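Local atomic coordinates of PexRD2 family secreted RxLR effector peptide, putative (Phytophthora infestans, PDB entry 3ZRG), a protein that is an RxLR effector that enhances colonization of Nicotiana benthamiana leaves by the pathogen and induces a weak cell death response there. Residues M17-A23 with K53-L58. Residue numbers count along the deposited sequence, not the author numbering.
Sequences MTVDDYA and KLLRYL
M17 and T18 are extended (phi/psi -73/115° and -74/166°) and lead into a helix that begins at V19. Residues 53-58 are helical throughout. The axes of helical segments 19-23 and 53-58 run nearly antiparallel, at 162°, and come within 9.7 Å. V19 CA lies 5.7 Å from L58 CA, and A23 CA 6.3 Å from L54 CA. T18 is the N-cap. It forms a capping box with D21: D21 N donates to T18 OG1 (2.9 Å) and T18 N to D21 OD2 (3.1 Å). M17 O, just before the cap, faces helix 53-58. Y57, with chi1 t, reaches across, and Y57 OH donates to M17 O at 2.6 Å. The two segments are thus joined by a buried tyrosine bonded to a main-chain carbonyl just before a helix. Y22, also chi1 t, points back toward 53-58. Y22 CD2 lies 3.7 Å from Y57 CB, and Y22 OH 3.5 Å from K53 CB. The two tyrosine rings meet obliquely, with planes at 77° and centroids 5.5 Å apart. L54 (chi1 t, chi2 p) brings CD1 to 3.8 Å from both V19 CG1 and A23 CB. V19 CG2 sits 3.6 Å from L58 CA. These contacts belong to the helical core of the WY-like effector domain. Helix 6-14 adds M12 against M17, Y22 and Y57. I32 of helix 29-37 packs on A23 and L54. A23 packs on L58 of the second subunit, and L58 on A23 of that subunit, so this helix pair also forms part of the contact between the two subunits.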
loop_
_atom_site.group_PDB
_atom_site.type_symbol
_atom_site.label_atom_id
_atom_site.label_comp_id
_atom_site.label_asym_id
_atom_site.label_seq_id
_atom_site.Cartn_x
_atom_site.Cartn_y
_atom_site.Cartn_z
ATOM N N MET A 17 1.423 -0.736 -14.404
ATOM C CA MET A 17 1.268 -1.536 -13.208
ATOM C C MET A 17 0.778 -0.681 -12.027
ATOM O O MET A 17 1.470 0.254 -11.548
ATOM C CB MET A 17 2.586 -2.233 -12.868
ATOM C CG MET A 17 2.424 -3.420 -11.950
ATOM S SD MET A 17 4.015 -4.171 -11.549
ATOM C CE MET A 17 4.668 -4.644 -13.165
ATOM N N THR A 18 -0.437 -0.971 -11.555
ATOM C CA THR A 18 -0.906 -0.346 -10.339
ATOM C C THR A 18 -0.196 -0.937 -9.069
ATOM O O THR A 18 0.470 -1.979 -9.140
ATOM C CB THR A 18 -2.422 -0.502 -10.155
ATOM O OG1 THR A 18 -2.708 -1.888 -10.045
ATOM C CG2 THR A 18 -3.223 0.153 -11.335
ATOM N N VAL A 19 -0.351 -0.241 -7.946
ATOM C CA VAL A 19 0.193 -0.708 -6.657
ATOM C C VAL A 19 -0.380 -2.104 -6.334
ATOM O O VAL A 19 0.354 -3.064 -6.018
ATOM C CB VAL A 19 -0.046 0.306 -5.546
ATOM C CG1 VAL A 19 0.364 -0.288 -4.215
ATOM C CG2 VAL A 19 0.721 1.605 -5.808
ATOM N N ASP A 20 -1.690 -2.225 -6.479
ATOM C CA ASP A 20 -2.380 -3.520 -6.332
ATOM C C ASP A 20 -1.917 -4.582 -7.330
ATOM O O ASP A 20 -1.718 -5.743 -6.942
ATOM C CB ASP A 20 -3.903 -3.334 -6.254
ATOM C CG ASP A 20 -4.429 -2.342 -7.264
ATOM O OD1 ASP A 20 -4.174 -1.126 -7.132
ATOM O OD2 ASP A 20 -5.101 -2.818 -8.197
ATOM N N ASP A 21 -1.644 -4.215 -8.581
ATOM C CA ASP A 21 -1.067 -5.140 -9.544
ATOM C C ASP A 21 0.304 -5.662 -9.030
ATOM O O ASP A 21 0.612 -6.862 -9.121
ATOM C CB ASP A 21 -0.835 -4.479 -10.908
ATOM C CG ASP A 21 -2.103 -4.229 -11.724
ATOM O OD1 ASP A 21 -3.191 -4.847 -11.496
ATOM O OD2 ASP A 21 -1.964 -3.399 -12.670
ATOM N N TYR A 22 1.131 -4.758 -8.530
ATOM C CA TYR A 22 2.468 -5.154 -8.070
ATOM C C TYR A 22 2.340 -6.050 -6.814
ATOM O O TYR A 22 3.028 -7.059 -6.706
ATOM C CB TYR A 22 3.318 -3.921 -7.771
ATOM C CG TYR A 22 4.750 -4.237 -7.397
ATOM C CD1 TYR A 22 5.465 -5.222 -8.052
ATOM C CD2 TYR A 22 5.400 -3.481 -6.430
ATOM C CE1 TYR A 22 6.786 -5.473 -7.735
ATOM C CE2 TYR A 22 6.711 -3.744 -6.085
ATOM C CZ TYR A 22 7.397 -4.712 -6.748
ATOM O OH TYR A 22 8.696 -4.996 -6.429
ATOM N N ALA A 23 1.381 -5.756 -5.947
ATOM C CA ALA A 23 1.146 -6.625 -4.776
ATOM C C ALA A 23 0.780 -8.064 -5.246
ATOM O O ALA A 23 1.223 -9.084 -4.676
ATOM C CB ALA A 23 0.037 -5.996 -3.887
ATOM N N LYS A 53 9.323 -3.417 -0.836
ATOM C CA LYS A 53 9.280 -3.145 -2.260
ATOM C C LYS A 53 7.934 -2.574 -2.623
ATOM O O LYS A 53 7.846 -1.585 -3.365
ATOM C CB LYS A 53 9.525 -4.433 -3.081
ATOM C CG LYS A 53 10.971 -4.933 -3.143
ATOM C CD LYS A 53 10.948 -6.273 -3.958
ATOM C CE LYS A 53 12.219 -7.023 -4.031
ATOM N NZ LYS A 53 11.953 -8.174 -4.957
ATOM N N LEU A 54 6.860 -3.188 -2.122
ATOM C CA LEU A 54 5.514 -2.698 -2.428
ATOM C C LEU A 54 5.295 -1.221 -2.011
ATOM O O LEU A 54 4.749 -0.372 -2.768
ATOM C CB LEU A 54 4.483 -3.618 -1.785
ATOM C CG LEU A 54 3.036 -3.221 -2.068
ATOM C CD1 LEU A 54 2.687 -3.220 -3.615
ATOM C CD2 LEU A 54 2.115 -4.081 -1.226
ATOM N N LEU A 55 5.743 -0.899 -0.802
ATOM C CA LEU A 55 5.551 0.443 -0.265
ATOM C C LEU A 55 6.469 1.427 -1.008
ATOM O O LEU A 55 6.095 2.565 -1.195
ATOM C CB LEU A 55 5.806 0.443 1.228
ATOM C CG LEU A 55 4.720 -0.262 2.041
ATOM C CD1 LEU A 55 5.203 -0.281 3.521
ATOM C CD2 LEU A 55 3.346 0.418 1.861
ATOM N N ARG A 56 7.662 1.006 -1.425
ATOM C CA ARG A 56 8.528 1.794 -2.288
ATOM C C ARG A 56 7.824 2.216 -3.590
ATOM O O ARG A 56 7.851 3.380 -4.006
ATOM C CB ARG A 56 9.763 0.949 -2.629
ATOM C CG ARG A 56 10.844 1.736 -3.286
ATOM C CD ARG A 56 11.081 3.009 -2.502
ATOM N NE ARG A 56 11.762 3.995 -3.315
ATOM C CZ ARG A 56 11.179 5.064 -3.849
ATOM N NH1 ARG A 56 9.876 5.324 -3.628
ATOM N NH2 ARG A 56 11.927 5.879 -4.583
ATOM N N TYR A 57 7.246 1.217 -4.243
ATOM C CA TYR A 57 6.472 1.444 -5.500
ATOM C C TYR A 57 5.274 2.375 -5.274
ATOM O O TYR A 57 5.035 3.265 -6.060
ATOM C CB TYR A 57 6.092 0.119 -6.151
ATOM C CG TYR A 57 5.529 0.338 -7.562
ATOM C CD1 TYR A 57 6.230 1.072 -8.520
ATOM C CD2 TYR A 57 4.280 -0.127 -7.900
ATOM C CE1 TYR A 57 5.739 1.256 -9.771
ATOM C CE2 TYR A 57 3.751 0.080 -9.138
ATOM C CZ TYR A 57 4.478 0.771 -10.095
ATOM O OH TYR A 57 3.994 1.010 -11.381
ATOM N N LEU A 58 4.556 2.206 -4.173
ATOM C CA LEU A 58 3.397 3.035 -3.848
ATOM C C LEU A 58 3.808 4.497 -3.771
ATOM O O LEU A 58 3.163 5.364 -4.377
ATOM C CB LEU A 58 2.783 2.547 -2.531
ATOM C CG LEU A 58 1.498 3.228 -2.057
ATOM C CD1 LEU A 58 0.799 2.335 -1.015
ATOM C CD2 LEU A 58 1.833 4.567 -1.471
#